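Local coordinates for protein Xaa-Pro dipeptidase (Lactobacillus brevis, PDB 3I7M) that probably works as a manganese-dependent metallopeptidase of the M24B (Xaa-Pro dipeptidase) family and is represented here by its N-terminal creatinase/prolidase domain, at residues 109-112 against 113-117; 23-26 against 27-30; 128-131 against 132-135; 11-15 against 16-20; 63-66 against 67-70. All coordinates share one frame; numbering follows the deposited sequence. Where two conformers were deposited one is given.

Contact 1. Residues 109-112 against 113-117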
loop_
_atom_site.group_PDB
_atom_site.type_symbol
_atom_site.label_atom_id
_atom_site.label_comp_id
_atom_site.label_asym_id
_atom_site.label_seq_id
_atom_site.Cartn_x
_atom_site.Cartn_y
_atom_site.Cartn_z
ATOM N N LEU A 109 -8.366 -7.024 3.333
ATOM C CA LEU A 109 -8.736 -5.601 3.459
ATOM C C LEU A 109 -10.226 -5.494 3.743
ATOM O O LEU A 109 -11.050 -6.089 3.019
ATOM C CB LEU A 109 -8.335 -4.852 2.200
ATOM C CG LEU A 109 -8.529 -3.347 2.284
ATOM C CD1 LEU A 109 -7.702 -2.726 3.397
ATOM C CD2 LEU A 109 -8.250 -2.679 0.948
ATOM N N GLN A 110 -10.591 -4.711 4.729
ATOM C CA GLN A 110 -11.967 -4.482 5.074
ATOM C C GLN A 110 -12.631 -3.541 4.076
ATOM O O GLN A 110 -12.008 -2.641 3.557
ATOM C CB GLN A 110 -12.041 -3.894 6.451
ATOM C CG GLN A 110 -11.382 -4.756 7.503
ATOM C CD GLN A 110 -9.989 -4.314 7.822
ATOM O OE1 GLN A 110 -9.234 -3.892 7.010
ATOM N NE2 GLN A 110 -9.651 -4.414 9.113
ATOM N N VAL A 111 -13.903 -3.796 3.785
ATOM C CA VAL A 111 -14.674 -3.014 2.818
ATOM C C VAL A 111 -14.546 -1.520 3.122
ATOM O O VAL A 111 -14.415 -0.707 2.212
ATOM C CB VAL A 111 -16.111 -3.467 2.744
ATOM C CG1 VAL A 111 -16.921 -2.542 1.849
ATOM C CG2 VAL A 111 -16.279 -4.885 2.131
ATOM N N ALA A 112 -14.705 -1.127 4.412
ATOM C CA ALA A 112 -14.739 0.297 4.729
ATOM C C ALA A 112 -13.435 0.971 4.327
ATOM O O ALA A 112 -13.392 2.166 3.977
ATOM C CB ALA A 112 -14.985 0.519 6.206
ATOM N N ARG A 113 -12.316 0.239 4.419
ATOM C CA ARG A 113 -11.038 0.798 4.106
ATOM C C ARG A 113 -10.859 0.923 2.620
ATOM O O ARG A 113 -10.311 1.911 2.101
ATOM C CB ARG A 113 -9.898 -0.004 4.794
ATOM C CG ARG A 113 -9.964 0.037 6.258
ATOM C CD ARG A 113 -8.865 -0.650 6.952
ATOM N NE ARG A 113 -9.146 -0.683 8.373
ATOM C CZ ARG A 113 -8.341 -0.311 9.338
ATOM N NH1 ARG A 113 -7.093 0.005 9.069
ATOM N NH2 ARG A 113 -8.814 -0.340 10.602
HETATM N N MSE A 114 -11.219 -0.113 1.855
HETATM C CA MSE A 114 -11.250 0.021 0.416
HETATM C C MSE A 114 -12.045 1.231 0.008
HETATM O O MSE A 114 -11.596 1.987 -0.830
HETATM C CB MSE A 114 -11.793 -1.207 -0.284
HETATM C CG MSE A 114 -12.041 -0.968 -1.788
HETATM SE SE MSE A 114 -12.836 -2.449 -2.657
HETATM C CE MSE A 114 -14.602 -2.282 -1.885
ATOM N N GLU A 115 -13.227 1.409 0.562
ATOM C CA GLU A 115 -14.075 2.538 0.172
ATOM C C GLU A 115 -13.460 3.852 0.567
ATOM O O GLU A 115 -13.619 4.852 -0.157
ATOM C CB GLU A 115 -15.525 2.350 0.723
ATOM C CG GLU A 115 -16.222 1.208 0.100
ATOM C CD GLU A 115 -17.677 0.898 0.588
ATOM O OE1 GLU A 115 -18.070 1.472 1.580
ATOM O OE2 GLU A 115 -18.314 0.104 -0.121
ATOM N N ALA A 116 -12.854 3.929 1.741
ATOM C CA ALA A 116 -12.246 5.206 2.171
ATOM C C ALA A 116 -11.119 5.606 1.249
ATOM O O ALA A 116 -10.915 6.771 0.901
ATOM C CB ALA A 116 -11.736 5.106 3.578
ATOM N N LEU A 117 -10.334 4.661 0.838
ATOM C CA LEU A 117 -9.274 4.874 -0.156
ATOM C C LEU A 117 -9.857 5.299 -1.481
ATOM O O LEU A 117 -9.443 6.323 -2.080
ATOM C CB LEU A 117 -8.391 3.630 -0.268
ATOM C CG LEU A 117 -7.181 3.685 -1.209
ATOM C CD1 LEU A 117 -6.144 4.707 -0.755
ATOM C CD2 LEU A 117 -6.547 2.318 -1.416
#
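Gln110 and Arg113 run side by side, pointing the same way, with the amide and guanidinium planes 16° apart. The bend at chi2 of Gln110 (98°) folds its amide over toward the arginine, and OE1 of Gln110 comes within 3.3 Å of CD of Arg113. The approach of OE1 to NE is too poorly angled for a hydrogen bond, and the guanidinium is engaged elsewhere: its NH1 and NH2 donate to the carbonyl oxygens of Arg42 and Glu41.

The backbone bonds are those of a helix start. Gln110 is the N-cap residue, and its O accepts from Met114 N at 3.1 Å and weakly from Arg113 N. Val111 O to Glu115 N follows at 2.9 Å. This is the first turn of helix 111-118, the crossover helix of a beta-alpha-beta unit that links strands 101-104 and 125-129.

Apolar contacts lie toward the sheet. Leu109 turns CG beside its carbonyl carbon (chi1 -174°), which brings CD1 to 3.8 Å from CB of Arg113. Its other methyl, CD2, lies 4.0 Å from CB of Met114, a selenomethionine whose side chain crosses at about a right angle. Val111 lies alongside Glu115, its methyl CG1 3.6 Å from carboxylate OE2.

Contact 2. Residues 23-26 against 27-30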
loop_
_atom_site.group_PDB
_atom_site.type_symbol
_atom_site.label_atom_id
_atom_site.label_comp_id
_atom_site.label_asym_id
_atom_site.label_seq_id
_atom_site.Cartn_x
_atom_site.Cartn_y
_atom_site.Cartn_z
ATOM N N LEU A 23 -0.983 -2.651 -0.571
ATOM C CA LEU A 23 -0.793 -3.812 0.336
ATOM C C LEU A 23 -1.102 -3.366 1.764
ATOM O O LEU A 23 -0.577 -2.312 2.219
ATOM C CB LEU A 23 0.621 -4.287 0.224
ATOM C CG LEU A 23 0.993 -4.807 -1.161
ATOM C CD1 LEU A 23 2.478 -5.203 -1.108
ATOM C CD2 LEU A 23 0.114 -5.923 -1.689
ATOM N N SER A 24 -1.980 -4.129 2.394
ATOM C CA SER A 24 -2.476 -3.835 3.757
ATOM C C SER A 24 -2.298 -4.973 4.730
ATOM O O SER A 24 -2.583 -4.770 5.938
ATOM C CB SER A 24 -3.969 -3.473 3.651
ATOM O OG SER A 24 -4.700 -4.538 3.024
ATOM N N ASN A 25 -1.998 -6.185 4.268
ATOM C CA ASN A 25 -1.924 -7.343 5.153
ATOM C C ASN A 25 -0.627 -7.240 5.956
ATOM O O ASN A 25 0.411 -7.237 5.352
ATOM C CB ASN A 25 -2.029 -8.636 4.325
ATOM C CG ASN A 25 -2.077 -9.882 5.134
ATOM O OD1 ASN A 25 -1.834 -9.881 6.363
ATOM N ND2 ASN A 25 -2.434 -10.953 4.487
ATOM N N PRO A 26 -0.724 -7.165 7.302
ATOM C CA PRO A 26 0.540 -7.030 8.044
ATOM C C PRO A 26 1.497 -8.202 7.744
ATOM O O PRO A 26 2.704 -8.009 7.806
ATOM C CB PRO A 26 0.117 -7.053 9.499
ATOM C CG PRO A 26 -1.359 -6.738 9.513
ATOM C CD PRO A 26 -1.914 -7.101 8.168
ATOM N N LYS A 27 0.979 -9.382 7.472
ATOM C CA LYS A 27 1.860 -10.548 7.119
ATOM C C LYS A 27 2.580 -10.297 5.823
ATOM O O LYS A 27 3.743 -10.663 5.656
ATOM C CB LYS A 27 1.058 -11.818 7.031
ATOM C CG LYS A 27 0.412 -12.298 8.358
ATOM C CD LYS A 27 1.411 -12.938 9.343
ATOM C CE LYS A 27 0.747 -13.233 10.717
ATOM N NZ LYS A 27 1.709 -13.711 11.806
ATOM N N THR A 28 1.920 -9.665 4.843
ATOM C CA THR A 28 2.585 -9.331 3.604
ATOM C C THR A 28 3.649 -8.266 3.825
ATOM O O THR A 28 4.760 -8.364 3.299
ATOM C CB THR A 28 1.550 -8.807 2.595
ATOM O OG1 THR A 28 0.571 -9.816 2.467
ATOM C CG2 THR A 28 2.205 -8.511 1.248
ATOM N N ILE A 29 3.343 -7.228 4.602
ATOM C CA ILE A 29 4.305 -6.181 4.876
ATOM C C ILE A 29 5.531 -6.745 5.619
ATOM O O ILE A 29 6.650 -6.390 5.250
ATOM C CB ILE A 29 3.612 -4.975 5.578
ATOM C CG1 ILE A 29 2.644 -4.348 4.567
ATOM C CG2 ILE A 29 4.639 -3.938 6.108
ATOM C CD1 ILE A 29 1.737 -3.270 5.162
ATOM N N GLU A 30 5.275 -7.652 6.532
ATOM C CA GLU A 30 6.408 -8.303 7.256
ATOM C C GLU A 30 7.231 -9.108 6.271
ATOM O O GLU A 30 8.477 -9.107 6.341
ATOM C CB GLU A 30 5.912 -9.185 8.387
ATOM C CG GLU A 30 7.079 -9.744 9.231
ATOM C CD GLU A 30 6.643 -10.478 10.465
ATOM O OE1 GLU A 30 5.430 -10.714 10.678
ATOM O OE2 GLU A 30 7.559 -10.876 11.232
#
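Asn25 accepts from the backbone of Lys27 through its side-chain oxygen, OD1 to N 3.1 Å, and so caps helix 26-33 with an Asx turn. Swinging CG opposite the backbone N (chi1 -175°) carries the amide forward over the helix start. The N-H of Lys27 reaches OD1 from above the amide plane rather than along a lone pair, and the bond is bent, with an N-H...O angle of 146°. The same oxygen rests 3.5 Å from CB of Lys27, whose chain kinks at chi2 and leads its ammonium group away from the turn.

Thr28 crosses Asn25 at about a right angle. With OG1 beside its own backbone N (chi1 -56°), the hydroxyl sits 3.4 Å from CB of Asn25, and its polar partner is OE2 of Glu105. The other branch of Thr28, the methyl CG2, meets CD1 of Leu23 at 4.1 Å. Ile29 turns its CG1 arm back toward the incoming chain, where CD1 lies 3.9 Å from the carbonyl O of Leu23. Regular helical bonds then begin, Ile29 N to Asn25 O at 3.0 Å and Glu30 N to Pro26 O at 2.9 Å.

Glu105 binds this corner with both oxygens, since OE1 takes the backbone N-H groups of Ser24 and Asn25. A carboxylate held by two amides and a threonine hydroxyl beside the N-terminal end of a helix is probably stabilised in its ionised form.

Contact 3. Residues 128-131 against 132-135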
loop_
_atom_site.group_PDB
_atom_site.type_symbol
_atom_site.label_atom_id
_atom_site.label_comp_id
_atom_site.label_asym_id
_atom_site.label_seq_id
_atom_site.Cartn_x
_atom_site.Cartn_y
_atom_site.Cartn_z
ATOM N N LEU A 128 -9.038 -5.858 -9.067
ATOM C CA LEU A 128 -7.849 -6.712 -9.067
ATOM C C LEU A 128 -7.506 -7.198 -7.639
ATOM O O LEU A 128 -7.516 -6.398 -6.689
ATOM C CB LEU A 128 -6.647 -5.940 -9.579
ATOM C CG LEU A 128 -6.622 -5.615 -11.067
ATOM C CD1 LEU A 128 -5.454 -4.695 -11.368
ATOM C CD2 LEU A 128 -6.504 -6.841 -11.944
ATOM N N ASP A 129 -7.167 -8.469 -7.485
ATOM C CA ASP A 129 -6.897 -9.105 -6.212
ATOM C C ASP A 129 -5.521 -9.712 -6.318
ATOM O O ASP A 129 -5.273 -10.572 -7.137
ATOM C CB ASP A 129 -7.968 -10.148 -5.896
ATOM C CG ASP A 129 -7.900 -10.657 -4.487
ATOM O OD1 ASP A 129 -7.015 -10.236 -3.730
ATOM O OD2 ASP A 129 -8.789 -11.464 -4.142
ATOM N N ILE A 130 -4.610 -9.248 -5.472
ATOM C CA ILE A 130 -3.246 -9.779 -5.403
ATOM C C ILE A 130 -3.084 -10.861 -4.338
ATOM O O ILE A 130 -1.993 -11.423 -4.202
ATOM C CB ILE A 130 -2.201 -8.640 -5.256
ATOM C CG1 ILE A 130 -0.813 -9.058 -5.709
ATOM C CG2 ILE A 130 -2.252 -8.013 -3.831
ATOM C CD1 ILE A 130 0.158 -7.914 -5.818
ATOM N N THR A 131 -4.199 -11.240 -3.688
ATOM C CA THR A 131 -4.158 -12.231 -2.597
ATOM C C THR A 131 -3.415 -13.517 -3.019
ATOM O O THR A 131 -2.482 -13.946 -2.355
ATOM C CB THR A 131 -5.564 -12.555 -2.114
ATOM O OG1 THR A 131 -6.092 -11.384 -1.496
ATOM C CG2 THR A 131 -5.524 -13.731 -1.055
ATOM N N SER A 132 -3.833 -14.104 -4.140
ATOM C CA SER A 132 -3.269 -15.366 -4.587
ATOM C C SER A 132 -1.786 -15.221 -4.964
ATOM O O SER A 132 -0.948 -16.115 -4.661
ATOM C CB SER A 132 -4.063 -15.895 -5.770
ATOM O OG SER A 132 -3.434 -17.037 -6.285
ATOM N N PHE A 133 -1.442 -14.138 -5.680
ATOM C CA PHE A 133 -0.053 -13.872 -6.102
ATOM C C PHE A 133 0.890 -13.788 -4.842
ATOM O O PHE A 133 1.971 -14.424 -4.752
ATOM C CB PHE A 133 0.083 -12.646 -6.959
ATOM C CG PHE A 133 1.537 -12.312 -7.350
ATOM C CD1 PHE A 133 2.161 -12.939 -8.423
ATOM C CD2 PHE A 133 2.272 -11.376 -6.662
ATOM C CE1 PHE A 133 3.490 -12.659 -8.751
ATOM C CE2 PHE A 133 3.574 -11.081 -7.002
ATOM C CZ PHE A 133 4.185 -11.727 -8.058
ATOM N N ILE A 134 0.444 -13.042 -3.830
ATOM C CA ILE A 134 1.225 -12.908 -2.604
ATOM C C ILE A 134 1.327 -14.294 -1.936
ATOM O O ILE A 134 2.384 -14.648 -1.376
ATOM C CB ILE A 134 0.594 -11.874 -1.643
ATOM C CG1 ILE A 134 0.609 -10.441 -2.200
ATOM C CG2 ILE A 134 1.242 -12.039 -0.221
ATOM C CD1 ILE A 134 1.942 -9.882 -2.642
ATOM N N GLU A 135 0.243 -15.064 -1.916
ATOM C CA GLU A 135 0.184 -16.402 -1.270
ATOM C C GLU A 135 1.277 -17.310 -1.859
ATOM O O GLU A 135 1.932 -18.113 -1.140
ATOM C CB GLU A 135 -1.184 -17.053 -1.557
ATOM C CG GLU A 135 -2.058 -17.408 -0.370
ATOM C CD GLU A 135 -3.580 -17.320 -0.677
ATOM O OE1 GLU A 135 -4.371 -17.033 0.254
ATOM O OE2 GLU A 135 -3.998 -17.554 -1.840
HETATM O O HOH W 1 -3.502 -12.704 -7.291
HETATM O O HOH W 2 -6.241 -13.342 -5.484
#
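Ile130 spreads its longer branch over the start of helix 131-136, with CG1 packed 3.9 Å from CB of Phe133 and obliquely beside the ring, nearest CD2. A chi1 of -158° sends that branch forward past the carbonyl, and the same CG1 also meets CG1 of Ile134 at 4.0 Å. Ile134 N donates to the carbonyl O of Ile130 at 2.9 Å in an almost straight bond (171°), so one residue supplies both the apolar pad and the first helical acceptor. Cut back to an alanine, this position would keep the backbone bond but would probably leave a gap beside Phe133 and Ile134.

Ahead of it, Asp129 makes an Asx turn. Its OD1 accepts from the backbone N of Thr131 at 3.0 Å, met from above the carboxylate plane, and from the hydroxyl OG1 of Thr131 at 2.7 Å on the syn side. Lys106 N is a further donor to OD1, while Thr131 OG1 in turn accepts from Gly107 N. A water takes the N-H of Phe133 at 3.0 Å and donates to the carbonyl O of Asp129, bridging strand end and helix start.

The turn carries the chain from strand 125-129 into the last helix. Ile130 reaches Thr21 and Leu23 of strand 20-23 and Ile9 and Trp12 of helix 5-15; the Phe133 ring meets that of Trp12 with planes at about 35°, and Ile134 also touches Ile9.

Contact 4. Residues 11-15 against 16-20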
loop_
_atom_site.group_PDB
_atom_site.type_symbol
_atom_site.label_atom_id
_atom_site.label_comp_id
_atom_site.label_asym_id
_atom_site.label_seq_id
_atom_site.Cartn_x
_atom_site.Cartn_y
_atom_site.Cartn_z
ATOM N N GLN A 11 6.270 -5.829 -11.170
ATOM C CA GLN A 11 6.063 -6.469 -12.460
ATOM C C GLN A 11 4.621 -6.977 -12.614
ATOM O O GLN A 11 3.963 -6.829 -13.657
ATOM C CB GLN A 11 7.085 -7.609 -12.643
ATOM C CG GLN A 11 6.967 -8.340 -13.953
ATOM C CD GLN A 11 7.806 -9.597 -13.984
ATOM O OE1 GLN A 11 7.323 -10.702 -13.679
ATOM N NE2 GLN A 11 9.070 -9.445 -14.362
ATOM N N TRP A 12 4.129 -7.589 -11.544
ATOM C CA TRP A 12 2.764 -8.121 -11.500
ATOM C C TRP A 12 1.780 -6.984 -11.733
ATOM O O TRP A 12 0.829 -7.112 -12.484
ATOM C CB TRP A 12 2.504 -8.854 -10.158
ATOM C CG TRP A 12 1.151 -9.459 -10.034
ATOM C CD1 TRP A 12 0.795 -10.740 -10.278
ATOM C CD2 TRP A 12 -0.091 -8.781 -9.640
ATOM N NE1 TRP A 12 -0.550 -10.922 -10.029
ATOM C CE2 TRP A 12 -1.114 -9.732 -9.662
ATOM C CE3 TRP A 12 -0.393 -7.481 -9.222
ATOM C CZ2 TRP A 12 -2.431 -9.418 -9.331
ATOM C CZ3 TRP A 12 -1.680 -7.162 -8.941
ATOM C CH2 TRP A 12 -2.710 -8.120 -9.006
ATOM N N THR A 13 2.046 -5.877 -11.035
ATOM C CA THR A 13 1.195 -4.685 -11.144
ATOM C C THR A 13 1.133 -4.206 -12.621
ATOM O O THR A 13 0.090 -3.946 -13.156
ATOM C CB THR A 13 1.740 -3.619 -10.239
ATOM O OG1 THR A 13 1.798 -4.149 -8.889
ATOM C CG2 THR A 13 0.888 -2.383 -10.232
ATOM N N ALA A 14 2.289 -4.095 -13.246
ATOM C CA ALA A 14 2.346 -3.687 -14.660
ATOM C C ALA A 14 1.688 -4.680 -15.601
ATOM O O ALA A 14 0.884 -4.308 -16.476
ATOM C CB ALA A 14 3.855 -3.452 -15.019
ATOM N N GLN A 15 1.915 -5.963 -15.370
ATOM C CA GLN A 15 1.287 -7.001 -16.165
ATOM C C GLN A 15 -0.228 -7.055 -16.080
ATOM O O GLN A 15 -0.885 -7.475 -17.021
ATOM C CB GLN A 15 1.864 -8.368 -15.781
ATOM C CG GLN A 15 3.315 -8.526 -16.185
ATOM C CD GLN A 15 3.925 -9.802 -15.618
ATOM O OE1 GLN A 15 3.262 -10.545 -14.872
ATOM N NE2 GLN A 15 5.182 -10.057 -15.940
ATOM N N HIS A 16 -0.782 -6.593 -14.964
ATOM C CA HIS A 16 -2.211 -6.498 -14.759
ATOM C C HIS A 16 -2.781 -5.131 -15.078
ATOM O O HIS A 16 -3.952 -4.871 -14.818
ATOM C CB HIS A 16 -2.494 -6.893 -13.306
ATOM C CG HIS A 16 -2.398 -8.364 -13.079
ATOM N ND1 HIS A 16 -1.207 -9.016 -12.988
ATOM C CD2 HIS A 16 -3.353 -9.329 -13.019
ATOM C CE1 HIS A 16 -1.405 -10.313 -12.861
ATOM N NE2 HIS A 16 -2.707 -10.525 -12.836
ATOM N N HIS A 17 -1.965 -4.250 -15.630
ATOM C CA HIS A 17 -2.425 -2.963 -16.107
ATOM C C HIS A 17 -3.010 -2.160 -14.923
ATOM O O HIS A 17 -3.983 -1.398 -15.083
ATOM C CB HIS A 17 -3.416 -3.202 -17.279
ATOM C CG HIS A 17 -3.003 -4.329 -18.209
ATOM N ND1 HIS A 17 -3.737 -5.490 -18.361
ATOM C CD2 HIS A 17 -1.900 -4.489 -18.973
ATOM C CE1 HIS A 17 -3.118 -6.302 -19.199
ATOM N NE2 HIS A 17 -2.013 -5.706 -19.610
ATOM N N ALA A 18 -2.434 -2.358 -13.751
ATOM C CA ALA A 18 -2.849 -1.653 -12.542
ATOM C C ALA A 18 -2.061 -0.359 -12.401
ATOM O O ALA A 18 -0.823 -0.325 -12.586
ATOM C CB ALA A 18 -2.597 -2.508 -11.316
ATOM N N SER A 19 -2.735 0.701 -11.991
ATOM C CA SER A 19 -2.075 1.911 -11.659
ATOM C C SER A 19 -1.206 1.827 -10.417
ATOM O O SER A 19 -0.222 2.586 -10.255
ATOM C CB SER A 19 -3.069 3.045 -11.429
ATOM O OG SER A 19 -3.847 3.318 -12.612
HETATM N N MSE A 20 -1.644 0.976 -9.503
HETATM C CA MSE A 20 -0.901 0.781 -8.253
HETATM C C MSE A 20 -1.470 -0.443 -7.589
HETATM O O MSE A 20 -2.575 -0.897 -7.880
HETATM C CB MSE A 20 -0.936 1.942 -7.320
HETATM C CG MSE A 20 -2.331 2.229 -6.863
HETATM SE SE MSE A 20 -2.430 3.875 -5.864
HETATM C CE MSE A 20 -4.102 3.696 -5.160
#
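A Schellman motif closes helix 5-15, with His17 as its C-prime residue at positive phi (61°). The outer bond joins Ala18 N to Thr13 O at 3.0 Å, and the inner one joins His17 N to Ala14 O, also at 3.0 Å. The chain then turns toward strand 20-23.

One residue before the reversal, His16 lays its imidazole over a face of the Trp12 indole. This is an offset stack on the five-membered ring, with centroids 3.8 Å apart and planes inclined by 23°; CE1 of His16 makes a tight approach, 3.0 Å from NE1 of Trp12. The carbonyl O of Trp12 fixes the imidazole's rotation, because ND1 of His16 donates to it at 2.8 Å with the oxygen in the ring plane. His16 N, at 3.0 Å, reaches that oxygen from the opposite face of the carbonyl plane, so two bonds from one residue grip it. With a serine in place of Trp12, the imidazole would keep its bond to the carbonyl but would probably lose the surface it stacks on and be less firmly positioned.

Beyond the stack, Thr13 holds its hydroxyl to Ile9 O and Thr21 OG1, and its methyl CG2 packs 3.7 Å from CB of Ala18.

Contact 5. Residues 63-66 against 67-70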
loop_
_atom_site.group_PDB
_atom_site.type_symbol
_atom_site.label_atom_id
_atom_site.label_comp_id
_atom_site.label_asym_id
_atom_site.label_seq_id
_atom_site.Cartn_x
_atom_site.Cartn_y
_atom_site.Cartn_z
ATOM N N VAL A 63 7.161 4.805 12.283
ATOM C CA VAL A 63 8.088 5.143 11.223
ATOM C C VAL A 63 9.512 4.731 11.529
ATOM O O VAL A 63 10.228 4.213 10.680
ATOM C CB VAL A 63 8.011 6.620 10.779
ATOM C CG1 VAL A 63 9.098 6.994 9.788
ATOM C CG2 VAL A 63 6.624 6.968 10.235
ATOM N N GLU A 64 9.918 4.997 12.757
ATOM C CA GLU A 64 11.310 4.664 13.154
ATOM C C GLU A 64 11.657 3.214 12.954
ATOM O O GLU A 64 12.681 2.905 12.347
ATOM C CB GLU A 64 11.625 5.081 14.585
ATOM C CG GLU A 64 12.970 4.551 15.120
ATOM C CD GLU A 64 13.293 4.889 16.562
ATOM O OE1 GLU A 64 12.502 5.535 17.254
ATOM O OE2 GLU A 64 14.349 4.359 17.026
ATOM N N VAL A 65 10.879 2.321 13.566
ATOM C CA VAL A 65 11.168 0.913 13.474
ATOM C C VAL A 65 11.026 0.424 12.025
ATOM O O VAL A 65 11.819 -0.426 11.579
ATOM C CB VAL A 65 10.313 0.149 14.480
ATOM C CG1 VAL A 65 10.467 -1.375 14.252
ATOM C CG2 VAL A 65 10.715 0.489 15.900
ATOM N N ILE A 66 10.109 0.988 11.245
ATOM C CA ILE A 66 10.045 0.676 9.775
ATOM C C ILE A 66 11.339 1.083 9.037
ATOM O O ILE A 66 11.901 0.340 8.214
ATOM C CB ILE A 66 8.801 1.306 9.096
ATOM C CG1 ILE A 66 7.528 0.695 9.702
ATOM C CG2 ILE A 66 8.860 1.109 7.549
ATOM C CD1 ILE A 66 6.283 1.483 9.413
ATOM N N LYS A 67 11.816 2.307 9.273
ATOM C CA LYS A 67 13.058 2.693 8.613
ATOM C C LYS A 67 14.273 1.859 9.071
ATOM O O LYS A 67 15.207 1.607 8.304
ATOM C CB LYS A 67 13.328 4.190 8.803
ATOM C CG LYS A 67 12.414 5.081 8.013
ATOM C CD LYS A 67 12.864 6.521 8.066
ATOM C CE LYS A 67 11.937 7.417 7.241
ATOM N NZ LYS A 67 12.386 8.870 7.408
ATOM N N GLU A 68 14.268 1.390 10.319
ATOM C CA GLU A 68 15.340 0.555 10.828
ATOM C C GLU A 68 15.420 -0.814 10.194
ATOM O O GLU A 68 16.340 -1.571 10.516
ATOM C CB GLU A 68 15.226 0.448 12.348
ATOM C CG GLU A 68 15.705 1.728 13.017
ATOM C CD GLU A 68 15.322 1.836 14.501
ATOM O OE1 GLU A 68 14.551 0.975 14.990
ATOM O OE2 GLU A 68 15.779 2.800 15.154
ATOM N N THR A 69 14.417 -1.163 9.397
ATOM C CA THR A 69 14.502 -2.418 8.645
ATOM C C THR A 69 15.458 -2.384 7.456
ATOM O O THR A 69 15.721 -3.410 6.823
ATOM C CB THR A 69 13.158 -2.845 8.038
ATOM O OG1 THR A 69 12.689 -1.894 7.035
ATOM C CG2 THR A 69 12.114 -3.168 9.095
ATOM N N GLY A 70 15.888 -1.191 7.066
ATOM C CA GLY A 70 16.672 -1.021 5.857
ATOM C C GLY A 70 15.895 -0.584 4.642
ATOM O O GLY A 70 16.459 -0.366 3.569
#
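Glu64 and Glu68, one helical turn apart, cross with their carboxylate planes nearly perpendicular, 82° from each other. Their OE2 atoms come as close as 2.8 Å, and OE2 of Glu68 also sits 3.3 Å from CG of Glu64. Such closeness between two carboxylate oxygens on an exposed surface is likely to raise the pKa of at least one of the two acids. Both chains are extended beyond CG, but Glu64 sets off opposite its backbone N while Glu68 sets off opposite its carbonyl carbon, and that difference lets their ends converge.

Val63 and Lys67 are arranged quite differently. They lie alongside one another and point the same way, the stretched lysine passing its CE 3.8 Å from CG1 of the valine. Both also rest on Val75 of strand 75-78.

Thr69 folds its hydroxyl back on the helix. At chi1 64°, OG1 stands between the backbone N and the carbonyl carbon, from where it donates to Ile66 O at 2.6 Å, in the carbonyl plane. The backbone N of Thr69 reaches the same oxygen at 3.2 Å from well above that plane, so one residue holds this acceptor from two directions. OG1 is further bonded to Trp71 N.

The regular helical bonds are Lys67 N to Val63 O at 2.9 Å and Glu68 N to Glu64 O at 3.0 Å. After them a type I beta turn from Lys67 to Gly70 ends helix 63-67, the connection of a beta-alpha-beta crossover between the parallel strands 55-59 and 75-78, against which Ile66 packs.

In the fold
From the N terminus, contact 4 ends helix 5-15 and turns into strand 20-23; at the far end of that strand contact 2 leads into helix 26-33. Contact 5 ends helix 63-67 ahead of edge strand 75-78, contact 1 opens helix 111-118, and contact 3 leads from the other edge strand, 125-129, into the last helix. All five are local and in series; none nest or cross. In space contact 3 joins contacts 4 and 2: Phe133 and Ile130 meet Trp12, while Ile130 meets Leu23 and Ile134 meets Thr28. Leu109 of contact 1 touches Ser24 of contact 2. Contact 5 touches none of the others; contact 2 comes nearest, about 7 Å away between nearest atoms.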